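Local coordinates for enoyl-CoA hydratase/isomerase family protein (Bacillus anthracis, PDB 3KQF), which probably catalyses the reversible hydration of trans-2-enoyl-CoA thioesters to 3-hydroxyacyl-CoA, at residues Gly111-Gly116 with Ala133-Thr138. Sequence-based numbering, arbitrary orientation. Where two conformers were deposited one is given.
Sequences GIALGG and ASLGLT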
loop_
_atom_site.group_PDB
_atom_site.type_symbol
_atom_site.label_atom_id
_atom_site.label_comp_id
_atom_site.label_asym_id
_atom_site.label_seq_id
_atom_site.Cartn_x
_atom_site.Cartn_y
_atom_site.Cartn_z
ATOM N N GLY A 111 -8.214 -7.661 23.009
ATOM C CA GLY A 111 -9.328 -6.782 23.351
ATOM C C GLY A 111 -9.114 -5.416 22.749
ATOM O O GLY A 111 -8.442 -5.291 21.730
ATOM N N ILE A 112 -9.683 -4.384 23.379
ATOM C CA ILE A 112 -9.547 -3.022 22.857
ATOM C C ILE A 112 -8.082 -2.633 22.692
ATOM O O ILE A 112 -7.230 -2.970 23.509
ATOM C CB ILE A 112 -10.294 -1.930 23.693
ATOM C CG1 ILE A 112 -9.812 -1.880 25.147
ATOM C CG2 ILE A 112 -11.822 -2.143 23.632
ATOM C CD1 ILE A 112 -10.193 -0.586 25.860
ATOM N N ALA A 113 -7.807 -1.927 21.605
ATOM C CA ALA A 113 -6.466 -1.452 21.275
ATOM C C ALA A 113 -6.693 -0.066 20.733
ATOM O O ALA A 113 -6.933 0.114 19.533
ATOM C CB ALA A 113 -5.818 -2.348 20.214
ATOM N N LEU A 114 -6.580 0.920 21.603
ATOM C CA LEU A 114 -6.929 2.281 21.228
ATOM C C LEU A 114 -5.826 3.236 21.439
ATOM O O LEU A 114 -5.129 3.157 22.447
ATOM C CB LEU A 114 -8.105 2.739 22.068
ATOM C CG LEU A 114 -9.346 1.870 22.026
ATOM C CD1 LEU A 114 -10.323 2.375 23.080
ATOM C CD2 LEU A 114 -9.969 1.856 20.631
ATOM N N GLY A 115 -5.649 4.121 20.460
ATOM C CA GLY A 115 -4.630 5.167 20.523
ATOM C C GLY A 115 -3.263 4.510 20.584
ATOM O O GLY A 115 -2.889 3.745 19.672
ATOM N N GLY A 116 -2.552 4.757 21.683
ATOM C CA GLY A 116 -1.252 4.121 21.938
ATOM C C GLY A 116 -1.312 2.601 21.792
ATOM O O GLY A 116 -0.307 1.984 21.488
ATOM N N ALA A 133 -12.049 -8.029 19.479
ATOM C CA ALA A 133 -11.191 -6.861 19.641
ATOM C C ALA A 133 -11.686 -5.687 18.824
ATOM O O ALA A 133 -12.440 -5.835 17.854
ATOM C CB ALA A 133 -9.737 -7.180 19.258
ATOM N N SER A 134 -11.294 -4.498 19.257
ATOM C CA SER A 134 -11.631 -3.274 18.532
ATOM C C SER A 134 -10.388 -2.420 18.512
ATOM O O SER A 134 -9.568 -2.463 19.453
ATOM C CB SER A 134 -12.835 -2.535 19.130
ATOM O OG SER A 134 -12.716 -2.337 20.520
ATOM N N LEU A 135 -10.218 -1.690 17.417
ATOM C CA LEU A 135 -9.051 -0.875 17.221
ATOM C C LEU A 135 -9.409 0.509 16.769
ATOM O O LEU A 135 -10.553 0.799 16.388
ATOM C CB LEU A 135 -8.133 -1.492 16.144
ATOM C CG LEU A 135 -7.595 -2.901 16.410
ATOM C CD1 LEU A 135 -8.619 -3.952 16.058
ATOM C CD2 LEU A 135 -6.281 -3.113 15.613
ATOM N N GLY A 136 -8.415 1.372 16.798
ATOM C CA GLY A 136 -8.614 2.725 16.311
ATOM C C GLY A 136 -7.620 3.692 16.897
ATOM O O GLY A 136 -7.076 3.463 17.983
ATOM N N LEU A 137 -7.394 4.778 16.178
ATOM C CA LEU A 137 -6.542 5.856 16.660
ATOM C C LEU A 137 -7.506 6.956 17.043
ATOM O O LEU A 137 -7.896 7.780 16.213
ATOM C CB LEU A 137 -5.542 6.309 15.611
ATOM C CG LEU A 137 -4.413 5.322 15.330
ATOM C CD1 LEU A 137 -3.529 5.816 14.221
ATOM C CD2 LEU A 137 -3.586 5.107 16.591
ATOM N N THR A 138 -7.836 6.991 18.327
ATOM C CA THR A 138 -8.844 7.900 18.876
ATOM C C THR A 138 -8.319 9.277 19.263
ATOM O O THR A 138 -9.096 10.116 19.717
ATOM C CB THR A 138 -9.457 7.273 20.136
ATOM O OG1 THR A 138 -8.394 6.932 21.035
ATOM C CG2 THR A 138 -10.276 5.989 19.791
#
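Ala113 pairs with Leu135, and Leu114 with Gly136, in a short parallel ladder of the crotonase fold. Strand 112-114 is an outer strand of the small sheet, next to strand 134-136. Ala113 N donates to Ser134 O (2.8 Å). Gly115 N donates more straightly to Gly136 O (2.9 Å, 162° at the hydrogen). Between them, Gly136 N gives only a weak bond to Ala113 O. Thr118 OG1, from helix 116-123, hydrogen-bonds with both atoms of that weak pair.

On one face, the Ala113 methyl lies against the branch carbon of Leu135 (CB to CG 4.2 Å). On the opposite face, with CG anti to the carbonyl carbon (chi1 -56°), Leu114 CD2 reaches over the Leu135-Gly136 peptide and meets the Thr138 methyl, CG2, at 4.2 Å. Gly136 has no side chain on this face, and its backbone angles by themselves call for glycine.

At the start of the ladder, the Ala133 methyl, CB, lies 3.4 Å from Gly111 O. At the other end, Gly115 sits at the N-cap position of helix 116-123, where its positive phi favours glycine. Leu137 CD2 comes within 3.4 Å of Gly115 O.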